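Local atomic coordinates of putative phosphoribosyltransferase (Neisseria gonorrhoeae, PDB entry 5VOG), a protein that binds the alarmone guanosine tetraphosphate (ppGpp) and may act as a phosphoribosyltransferase. Residues A[22-27]-A[132-137]; A[104-109]-A[162-167]; A[136-141]-A[154-159]. One frame throughout, in Å; residues are numbered along the deposited sequence.

Interaction 1 of 3, residues A[22-27]-A[132-137]. With G4P (guanosine-5',3'-tetraphosphate), chain D.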
# COMPACT_ATOMS: atom_id res chain seq x y z
N ARG A 22 1.32 -11.00 -11.98
CA ARG A 22 0.57 -11.82 -12.93
C ARG A 22 -0.67 -12.44 -12.28
O ARG A 22 -1.72 -12.54 -12.92
CB ARG A 22 1.48 -12.91 -13.50
CG ARG A 22 2.68 -12.39 -14.27
CD ARG A 22 3.63 -13.52 -14.67
NE ARG A 22 4.93 -13.00 -15.11
CZ ARG A 22 5.21 -12.64 -16.35
NH1 ARG A 22 4.29 -12.72 -17.30
NH2 ARG A 22 6.42 -12.18 -16.66
N VAL A 23 -0.56 -12.86 -11.02
CA VAL A 23 -1.72 -13.40 -10.32
C VAL A 23 -2.77 -12.31 -10.11
O VAL A 23 -3.97 -12.55 -10.28
CB VAL A 23 -1.30 -14.04 -8.98
CG1 VAL A 23 -2.54 -14.44 -8.16
CG2 VAL A 23 -0.42 -15.25 -9.21
N ILE A 24 -2.33 -11.10 -9.75
CA ILE A 24 -3.27 -10.00 -9.55
C ILE A 24 -4.04 -9.68 -10.83
O ILE A 24 -5.25 -9.42 -10.80
CB ILE A 24 -2.53 -8.76 -9.01
CG1 ILE A 24 -1.99 -9.00 -7.60
CG2 ILE A 24 -3.44 -7.54 -9.05
CD1 ILE A 24 -3.08 -9.10 -6.52
N LYS A 25 -3.36 -9.70 -11.98
CA LYS A 25 -4.06 -9.50 -13.25
C LYS A 25 -5.15 -10.55 -13.44
O LYS A 25 -6.28 -10.22 -13.83
CB LYS A 25 -3.06 -9.56 -14.41
CG LYS A 25 -3.68 -9.33 -15.79
CD LYS A 25 -2.62 -9.26 -16.88
CE LYS A 25 -3.23 -8.92 -18.23
NZ LYS A 25 -2.19 -8.78 -19.29
N ALA A 26 -4.85 -11.81 -13.14
CA ALA A 26 -5.85 -12.86 -13.27
C ALA A 26 -6.96 -12.70 -12.23
O ALA A 26 -8.13 -12.99 -12.52
CB ALA A 26 -5.18 -14.22 -13.12
N LEU A 27 -6.61 -12.24 -11.03
CA LEU A 27 -7.62 -11.99 -10.00
C LEU A 27 -8.59 -10.90 -10.44
O LEU A 27 -9.81 -11.03 -10.26
CB LEU A 27 -6.93 -11.62 -8.69
CG LEU A 27 -7.79 -11.20 -7.49
CD1 LEU A 27 -8.79 -12.29 -7.11
CD2 LEU A 27 -6.88 -10.87 -6.32
N ALA A 132 -11.23 -9.93 -1.76
CA ALA A 132 -10.27 -10.44 -2.73
C ALA A 132 -8.94 -10.64 -2.02
O ALA A 132 -8.42 -9.70 -1.40
CB ALA A 132 -10.10 -9.47 -3.90
N VAL A 133 -8.38 -11.84 -2.10
CA VAL A 133 -7.09 -12.13 -1.50
C VAL A 133 -6.15 -12.67 -2.57
O VAL A 133 -6.58 -13.36 -3.50
CB VAL A 133 -7.19 -13.13 -0.32
CG1 VAL A 133 -7.85 -12.48 0.86
CG2 VAL A 133 -7.94 -14.39 -0.73
N LEU A 134 -4.88 -12.32 -2.45
CA LEU A 134 -3.89 -12.78 -3.41
C LEU A 134 -3.72 -14.30 -3.34
O LEU A 134 -3.83 -14.99 -4.37
CB LEU A 134 -2.56 -12.06 -3.15
CG LEU A 134 -1.28 -12.59 -3.80
CD1 LEU A 134 -1.34 -12.52 -5.32
CD2 LEU A 134 -0.08 -11.78 -3.29
N HIS A 135 -3.49 -14.83 -2.15
CA HIS A 135 -3.21 -16.24 -1.93
C HIS A 135 -4.19 -16.83 -0.93
O HIS A 135 -4.34 -16.30 0.18
CB HIS A 135 -1.79 -16.43 -1.40
CG HIS A 135 -0.74 -16.04 -2.38
ND1 HIS A 135 0.36 -15.29 -2.03
CD2 HIS A 135 -0.60 -16.32 -3.70
CE1 HIS A 135 1.13 -15.11 -3.09
NE2 HIS A 135 0.57 -15.73 -4.11
N GLU A 136 -4.82 -17.94 -1.31
CA GLU A 136 -5.73 -18.68 -0.44
C GLU A 136 -5.07 -20.00 -0.06
O GLU A 136 -4.92 -20.89 -0.90
CB GLU A 136 -7.07 -18.93 -1.14
CG GLU A 136 -8.00 -19.82 -0.33
CD GLU A 136 -9.28 -20.16 -1.07
OE1 GLU A 136 -9.44 -19.77 -2.25
OE2 GLU A 136 -10.13 -20.83 -0.46
N LYS A 137 -4.69 -20.14 1.21
CA LYS A 137 -4.12 -21.39 1.68
C LYS A 137 -5.21 -22.40 1.99
O LYS A 137 -6.21 -22.08 2.66
CB LYS A 137 -3.27 -21.17 2.93
CG LYS A 137 -2.01 -20.38 2.71
CD LYS A 137 -1.29 -20.36 4.03
CE LYS A 137 0.03 -19.70 3.97
NZ LYS A 137 0.68 -19.81 5.30
PB G4P D . -6.39 -13.89 7.30
O1B G4P D . -7.51 -13.51 8.13
O2B G4P D . -6.35 -15.39 6.91
O3B G4P D . -6.33 -13.01 6.01
O3A G4P D . -5.00 -13.54 8.00
PA G4P D . -4.41 -13.98 9.41
O1A G4P D . -5.08 -13.28 10.52
O2A G4P D . -4.42 -15.48 9.51
O5' G4P D . -2.87 -13.52 9.21
C5' G4P D . -2.02 -13.19 10.32
C4' G4P D . -0.66 -12.83 9.78
O4' G4P D . -0.00 -14.00 9.27
C3' G4P D . -0.69 -11.82 8.62
O3' G4P D . 0.10 -10.67 8.99
C2' G4P D . -0.06 -12.55 7.43
O2' G4P D . 0.76 -11.72 6.61
C1' G4P D . 0.75 -13.64 8.14
N9 G4P D . 0.91 -14.83 7.31
C8 G4P D . 0.07 -15.91 7.25
N7 G4P D . 0.47 -16.83 6.40
C5 G4P D . 1.64 -16.32 5.87
C6 G4P D . 2.56 -16.85 4.91
O6 G4P D . 2.48 -17.93 4.32
N1 G4P D . 3.63 -16.01 4.68
C2 G4P D . 3.82 -14.79 5.28
N2 G4P D . 4.92 -14.12 4.95
N3 G4P D . 2.98 -14.28 6.18
C4 G4P D . 1.93 -15.09 6.42
PC G4P D . -0.48 -9.48 9.86
O1C G4P D . -0.46 -9.81 11.31
O2C G4P D . -1.85 -9.22 9.29
O3C G4P D . 0.46 -8.24 9.52
PD G4P D . 0.73 -7.38 8.20
O1D G4P D . -0.41 -7.66 7.28
O2D G4P D . 0.75 -5.91 8.68
O3D G4P D . 2.08 -7.81 7.71
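V23 lays its CG1 methyl against the CD1 methyl of L134, 3.6 Å away, the two side chains crossing at about a right angle. With chi1 at 173°, CG1 of V23 stands anti to its backbone N, on the side of the L134 corner. The same CD1 of L134 lies 4.0 Å from I24 CD1, which means that two successive helix residues close on one leucine methyl. One turn beyond V23, L27 brings CD2 to 3.8 Å from V133 O and to 4.3 Å from A132 CB. No hydrogen bond joins 22-27 to 132-137; methyl contacts and 235 Å² of buried surface are the evidence for the association. CG of L134 also lies 3.5 Å above the plane of the neighbouring H135 ring, over its centre. The chain turns a corner at L134, where strand 129-133 gives way to strand 135-137. Helix 49-59 packs on I24 through P51, M54 and L55, whereas K25 NZ is hydrogen-bonded to L169 O of the second subunit. These methyl contacts join helix 17-33 to the central, largely parallel sheet, the helix-on-sheet layering of the type I phosphoribosyltransferase fold.

Interaction 2 of 3, residues A[104-109]-A[162-167]. With G4P (guanosine-5',3'-tetraphosphate), chain D.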
# COMPACT_ATOMS: atom_id res chain seq x y z
N VAL A 104 -9.36 -6.04 0.36
CA VAL A 104 -8.19 -6.66 -0.28
C VAL A 104 -7.16 -7.02 0.78
O VAL A 104 -6.80 -6.19 1.62
CB VAL A 104 -7.56 -5.73 -1.34
CG1 VAL A 104 -6.31 -6.37 -1.94
CG2 VAL A 104 -8.57 -5.36 -2.42
N ASP A 105 -6.65 -8.26 0.73
CA ASP A 105 -5.55 -8.66 1.60
C ASP A 105 -4.63 -9.61 0.85
O ASP A 105 -4.96 -10.07 -0.25
CB ASP A 105 -6.07 -9.29 2.90
CG ASP A 105 -5.22 -8.93 4.11
OD1 ASP A 105 -4.02 -8.63 3.92
OD2 ASP A 105 -5.74 -8.95 5.24
N GLU A 106 -3.45 -9.88 1.42
CA GLU A 106 -2.50 -10.70 0.66
C GLU A 106 -2.69 -12.21 0.87
O GLU A 106 -2.53 -12.97 -0.08
CB GLU A 106 -1.04 -10.29 0.94
CG GLU A 106 -0.26 -11.09 2.00
CD GLU A 106 -0.60 -10.69 3.43
OE1 GLU A 106 -1.77 -10.41 3.72
OE2 GLU A 106 0.32 -10.66 4.28
N VAL A 107 -3.02 -12.66 2.08
CA VAL A 107 -3.07 -14.10 2.34
C VAL A 107 -4.28 -14.44 3.20
O VAL A 107 -4.61 -13.73 4.16
CB VAL A 107 -1.77 -14.64 2.98
CG1 VAL A 107 -1.54 -14.12 4.40
CG2 VAL A 107 -1.76 -16.17 2.96
N ASP A 108 -4.98 -15.50 2.80
CA ASP A 108 -6.04 -16.15 3.55
C ASP A 108 -5.39 -17.36 4.22
O ASP A 108 -5.18 -18.41 3.59
CB ASP A 108 -7.18 -16.53 2.60
CG ASP A 108 -8.30 -17.30 3.27
OD1 ASP A 108 -8.12 -17.84 4.37
OD2 ASP A 108 -9.37 -17.38 2.64
N ASP A 109 -5.04 -17.19 5.49
CA ASP A 109 -4.36 -18.23 6.27
C ASP A 109 -5.31 -18.79 7.32
O ASP A 109 -5.81 -19.91 7.16
CB ASP A 109 -3.09 -17.66 6.91
CG ASP A 109 -2.27 -18.71 7.62
OD1 ASP A 109 -1.88 -19.70 6.96
OD2 ASP A 109 -1.99 -18.55 8.83
N ILE A 162 4.59 -18.90 2.71
CA ILE A 162 4.83 -18.07 1.54
C ILE A 162 5.81 -16.97 1.91
O ILE A 162 5.58 -16.23 2.87
CB ILE A 162 3.52 -17.48 1.00
CG1 ILE A 162 2.55 -18.60 0.60
CG2 ILE A 162 3.80 -16.54 -0.16
CD1 ILE A 162 1.12 -18.11 0.37
N ASN A 163 6.89 -16.87 1.15
CA ASN A 163 7.87 -15.80 1.33
C ASN A 163 7.63 -14.74 0.27
O ASN A 163 7.79 -14.99 -0.93
CB ASN A 163 9.29 -16.36 1.24
CG ASN A 163 9.57 -17.34 2.35
OD1 ASN A 163 9.87 -16.95 3.47
ND2 ASN A 163 9.42 -18.63 2.05
N TYR A 164 7.20 -13.53 0.72
CA TYR A 164 6.86 -12.43 -0.16
C TYR A 164 8.10 -11.61 -0.51
O TYR A 164 8.99 -11.43 0.32
CB TYR A 164 5.81 -11.53 0.49
CG TYR A 164 4.48 -12.23 0.55
CD1 TYR A 164 3.71 -12.37 -0.59
CD2 TYR A 164 4.02 -12.81 1.73
CE1 TYR A 164 2.50 -13.04 -0.57
CE2 TYR A 164 2.81 -13.48 1.77
CZ TYR A 164 2.06 -13.60 0.61
OH TYR A 164 0.86 -14.29 0.63
N PRO A 165 8.15 -11.08 -1.74
CA PRO A 165 9.32 -10.29 -2.13
C PRO A 165 9.46 -9.01 -1.32
O PRO A 165 10.58 -8.50 -1.16
CB PRO A 165 9.07 -10.00 -3.61
CG PRO A 165 7.57 -10.06 -3.76
CD PRO A 165 7.12 -11.13 -2.79
N TRP A 166 8.36 -8.48 -0.79
CA TRP A 166 8.42 -7.27 0.01
C TRP A 166 8.90 -7.53 1.43
O TRP A 166 8.93 -6.59 2.24
CB TRP A 166 7.05 -6.59 0.02
CG TRP A 166 5.84 -7.46 0.30
CD1 TRP A 166 5.42 -7.92 1.52
CD2 TRP A 166 4.85 -7.91 -0.65
NE1 TRP A 166 4.25 -8.63 1.38
CE2 TRP A 166 3.88 -8.64 0.06
CE3 TRP A 166 4.71 -7.77 -2.03
CZ2 TRP A 166 2.77 -9.21 -0.56
CZ3 TRP A 166 3.61 -8.34 -2.65
CH2 TRP A 166 2.66 -9.06 -1.92
N ASP A 167 9.30 -8.76 1.74
CA ASP A 167 10.02 -9.09 2.96
C ASP A 167 11.47 -9.49 2.70
O ASP A 167 12.17 -9.93 3.63
CB ASP A 167 9.32 -10.22 3.71
CG ASP A 167 8.01 -9.80 4.33
OD1 ASP A 167 7.93 -8.67 4.86
OD2 ASP A 167 7.05 -10.61 4.27
PB G4P D . -6.39 -13.89 7.30
O1B G4P D . -7.51 -13.51 8.13
O2B G4P D . -6.35 -15.39 6.91
O3B G4P D . -6.33 -13.01 6.01
O3A G4P D . -5.00 -13.54 8.00
PA G4P D . -4.41 -13.98 9.41
O1A G4P D . -5.08 -13.28 10.52
O2A G4P D . -4.42 -15.48 9.51
O5' G4P D . -2.87 -13.52 9.21
C5' G4P D . -2.02 -13.19 10.32
C4' G4P D . -0.66 -12.83 9.78
O4' G4P D . -0.00 -14.00 9.27
C3' G4P D . -0.69 -11.82 8.62
O3' G4P D . 0.10 -10.67 8.99
C2' G4P D . -0.06 -12.55 7.43
O2' G4P D . 0.76 -11.72 6.61
C1' G4P D . 0.75 -13.64 8.14
N9 G4P D . 0.91 -14.83 7.31
C8 G4P D . 0.07 -15.91 7.25
N7 G4P D . 0.47 -16.83 6.40
C5 G4P D . 1.64 -16.32 5.87
C6 G4P D . 2.56 -16.85 4.91
O6 G4P D . 2.48 -17.93 4.32
N1 G4P D . 3.63 -16.01 4.68
C2 G4P D . 3.82 -14.79 5.28
N2 G4P D . 4.92 -14.12 4.95
N3 G4P D . 2.98 -14.28 6.18
C4 G4P D . 1.93 -15.09 6.42
PC G4P D . -0.48 -9.48 9.86
O1C G4P D . -0.46 -9.81 11.31
O2C G4P D . -1.85 -9.22 9.29
O3C G4P D . 0.46 -8.24 9.52
PD G4P D . 0.73 -7.38 8.20
O1D G4P D . -0.41 -7.66 7.28
O2D G4P D . 0.75 -5.91 8.68
O3D G4P D . 2.08 -7.81 7.71
O HOH W 1 2.80 -9.88 3.61
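E106, its N-H held by OD1 of the preceding D105 on the anti side of that carboxylate, is the first residue along 104-109 to meet 162-167: its CG lies 3.7 Å from Y164 OH, approaching that ring obliquely, and its CB sits at the edge of the W166 indole, near the ring plane. A bend at chi2 (-79°) sets CD, and OE2 accepts a hydrogen bond from the ribose O2' of ppGpp at 2.6 Å. OE2 also takes a hydrogen bond from a water that in turn accepts one from W166 NE1 in the plane of the indole. V107 follows, its CB 3.5 Å from Y164 OH, a hydroxyl hydrogen-bonded to H135 ND1, and its CG2 4.3 Å from I162 CD1. CG1 of V107 rests on the nucleotide near C8 and C2'. D109 closes the run, its N-H meeting O2B of the diphosphate at 2.6 Å. Across the pocket the I162 backbone reads the base: its N gives a bond to O6 (2.8 Å, 171°), and its O accepts from N1 (2.7 Å, 160°) as well as N2. The adjacent acids D105 and E106, E106 on the ribose hydroxyl, followed by a loop that binds phosphate, are consistent with the PRPP-binding motif of phosphoribosyltransferases. The donor and acceptor pattern at I162 complements O6, N1 and N2 of guanine, consistent with a preference for that base.

Interaction 3 of 3, residues A[136-141]-A[154-159]. With G4P (guanosine-5',3'-tetraphosphate), chain D.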
# COMPACT_ATOMS: atom_id res chain seq x y z
N GLU A 136 -4.82 -17.94 -1.31
CA GLU A 136 -5.73 -18.68 -0.44
C GLU A 136 -5.07 -20.00 -0.06
O GLU A 136 -4.92 -20.89 -0.90
CB GLU A 136 -7.07 -18.93 -1.14
CG GLU A 136 -8.00 -19.82 -0.33
CD GLU A 136 -9.28 -20.16 -1.07
OE1 GLU A 136 -9.44 -19.77 -2.25
OE2 GLU A 136 -10.13 -20.83 -0.46
N LYS A 137 -4.69 -20.14 1.21
CA LYS A 137 -4.12 -21.39 1.68
C LYS A 137 -5.21 -22.40 1.99
O LYS A 137 -6.21 -22.08 2.66
CB LYS A 137 -3.27 -21.17 2.93
CG LYS A 137 -2.01 -20.38 2.71
CD LYS A 137 -1.29 -20.36 4.03
CE LYS A 137 0.03 -19.70 3.97
NZ LYS A 137 0.68 -19.81 5.30
N ILE A 138 -5.02 -23.63 1.53
CA ILE A 138 -5.96 -24.73 1.76
C ILE A 138 -5.60 -25.37 3.10
O ILE A 138 -4.63 -26.12 3.21
CB ILE A 138 -5.95 -25.74 0.62
CG1 ILE A 138 -6.26 -25.03 -0.70
CG2 ILE A 138 -6.94 -26.86 0.93
CD1 ILE A 138 -7.46 -24.09 -0.63
N LYS A 139 -6.41 -25.08 4.12
CA LYS A 139 -6.12 -25.49 5.49
C LYS A 139 -7.36 -25.21 6.32
O LYS A 139 -8.31 -24.56 5.85
CB LYS A 139 -4.90 -24.77 6.06
CG LYS A 139 -5.03 -23.25 6.07
CD LYS A 139 -3.70 -22.56 6.38
CE LYS A 139 -3.25 -22.80 7.82
NZ LYS A 139 -1.87 -22.29 8.08
N ALA A 140 -7.36 -25.71 7.55
CA ALA A 140 -8.45 -25.39 8.46
C ALA A 140 -8.44 -23.91 8.79
O ALA A 140 -7.38 -23.26 8.81
CB ALA A 140 -8.35 -26.22 9.74
N LYS A 141 -9.62 -23.37 9.05
CA LYS A 141 -9.82 -21.94 9.24
C LYS A 141 -10.44 -21.69 10.60
O LYS A 141 -11.46 -22.30 10.95
CB LYS A 141 -10.70 -21.36 8.13
CG LYS A 141 -10.18 -21.65 6.72
CD LYS A 141 -8.87 -20.90 6.43
CE LYS A 141 -8.37 -21.19 5.03
NZ LYS A 141 -7.17 -20.35 4.68
N GLY A 154 -6.64 -15.07 -5.78
CA GLY A 154 -5.82 -15.10 -6.97
C GLY A 154 -5.45 -16.52 -7.37
O GLY A 154 -5.73 -16.95 -8.49
N ILE A 155 -4.79 -17.23 -6.46
CA ILE A 155 -4.54 -18.66 -6.60
C ILE A 155 -4.75 -19.32 -5.25
O ILE A 155 -4.60 -18.68 -4.20
CB ILE A 155 -3.11 -18.97 -7.11
CG1 ILE A 155 -2.07 -18.29 -6.22
CG2 ILE A 155 -2.95 -18.55 -8.57
CD1 ILE A 155 -0.66 -18.77 -6.48
N THR A 156 -5.10 -20.60 -5.27
CA THR A 156 -5.07 -21.39 -4.05
C THR A 156 -3.69 -22.04 -3.93
O THR A 156 -3.08 -22.41 -4.93
CB THR A 156 -6.15 -22.46 -4.05
OG1 THR A 156 -5.88 -23.39 -5.09
CG2 THR A 156 -7.51 -21.82 -4.27
N VAL A 157 -3.21 -22.15 -2.70
CA VAL A 157 -1.88 -22.65 -2.38
C VAL A 157 -2.03 -23.76 -1.35
O VAL A 157 -2.97 -23.77 -0.55
CB VAL A 157 -0.96 -21.52 -1.84
CG1 VAL A 157 0.51 -21.94 -1.84
CG2 VAL A 157 -1.14 -20.21 -2.62
N GLU A 158 -1.07 -24.69 -1.36
CA GLU A 158 -0.95 -25.64 -0.27
C GLU A 158 -0.72 -24.90 1.04
O GLU A 158 -0.46 -23.69 1.07
CB GLU A 158 0.22 -26.59 -0.53
CG GLU A 158 0.04 -27.43 -1.77
CD GLU A 158 -0.98 -28.51 -1.57
OE1 GLU A 158 -0.81 -29.30 -0.61
OE2 GLU A 158 -1.96 -28.55 -2.34
N ASP A 159 -0.80 -25.63 2.15
CA ASP A 159 -0.48 -25.05 3.45
C ASP A 159 1.03 -24.98 3.61
O ASP A 159 1.66 -25.74 4.35
CB ASP A 159 -1.12 -25.83 4.59
CG ASP A 159 -0.97 -25.13 5.92
OD1 ASP A 159 -0.61 -23.92 5.93
OD2 ASP A 159 -1.21 -25.76 6.96
PB G4P D . -6.39 -13.89 7.30
O1B G4P D . -7.51 -13.51 8.13
O2B G4P D . -6.35 -15.39 6.91
O3B G4P D . -6.33 -13.01 6.01
O3A G4P D . -5.00 -13.54 8.00
PA G4P D . -4.41 -13.98 9.41
O1A G4P D . -5.08 -13.28 10.52
O2A G4P D . -4.42 -15.48 9.51
O5' G4P D . -2.87 -13.52 9.21
C5' G4P D . -2.02 -13.19 10.32
C4' G4P D . -0.66 -12.83 9.78
O4' G4P D . -0.00 -14.00 9.27
C3' G4P D . -0.69 -11.82 8.62
O3' G4P D . 0.10 -10.67 8.99
C2' G4P D . -0.06 -12.55 7.43
O2' G4P D . 0.76 -11.72 6.61
C1' G4P D . 0.75 -13.64 8.14
N9 G4P D . 0.91 -14.83 7.31
C8 G4P D . 0.07 -15.91 7.25
N7 G4P D . 0.47 -16.83 6.40
C5 G4P D . 1.64 -16.32 5.87
C6 G4P D . 2.56 -16.85 4.91
O6 G4P D . 2.48 -17.93 4.32
N1 G4P D . 3.63 -16.01 4.68
C2 G4P D . 3.82 -14.79 5.28
N2 G4P D . 4.92 -14.12 4.95
N3 G4P D . 2.98 -14.28 6.18
C4 G4P D . 1.93 -15.09 6.42
PC G4P D . -0.48 -9.48 9.86
O1C G4P D . -0.46 -9.81 11.31
O2C G4P D . -1.85 -9.22 9.29
O3C G4P D . 0.46 -8.24 9.52
PD G4P D . 0.73 -7.38 8.20
O1D G4P D . -0.41 -7.66 7.28
O2D G4P D . 0.75 -5.91 8.68
O3D G4P D . 2.08 -7.81 7.71
O HOH W 2 1.75 -22.23 6.32
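A chi1 of 59° puts CG of K139 between its backbone N and carbonyl carbon, while D159, with chi1 at -172°, holds CG anti to its own N. The two side chains cross at about a right angle. After a bend at chi3, K139 NZ reaches D159 OD1 at 3.0 Å in a salt bridge, on the syn side but 32° out of the carboxylate plane. D109 OD1 is the stronger acidic partner of K139 NZ, and D159 shares the ammonium. K137 is instead extended beyond CG, and its NZ gives hydrogen bonds to O6 (2.8 Å) and N7 (3.2 Å) of the ppGpp guanine. K137 NZ stays 4.4 Å from D159 OD1, beyond a salt bridge, and one water accepts from NZ and donates to OD1 to span the gap. Between the same segments the backbones pair as parallel strands, E136 beside T156 and K137 beside V157. The evidence is three bonds: E136 N to I155 O at 3.0 Å, V157 N to E136 O at 2.8 Å, and I138 N to V157 O at 2.9 Å. E136 and T156 lie side by side on one face of the sheet, and E136 OE1 is hydrogen-bonded to S153. K137 and V157 occupy the other face, V157 packing on H135 and Y15. K141 NZ donates a hydrogen bond to K137 O and is salt-bridged to D108. With D109 also salt-bridged to K137, D109 and D159 probably offset the clustered lysine charge, leaving the K137 ammonium placed to read the Hoogsteen edge of guanine.

Interactions 1 and 2 are buried, whereas interaction 3 runs out to the surface, and its chemistry follows: methyl packing in the first, nucleotide and water bonds in the second, strand pairing with an added salt bridge in the third. Interactions 1 and 3 share E136 and K137 on strand 135-137, which lies between strands 151-157 and 107-108 in the sheet. H135, by a probable hydrogen bond from D108 N to its O, joins interaction 1 to interaction 2. Acid-lysine pairs tie interaction 2 to interaction 3. All three touch ppGpp; interactions 1 and 2 also reach the second subunit.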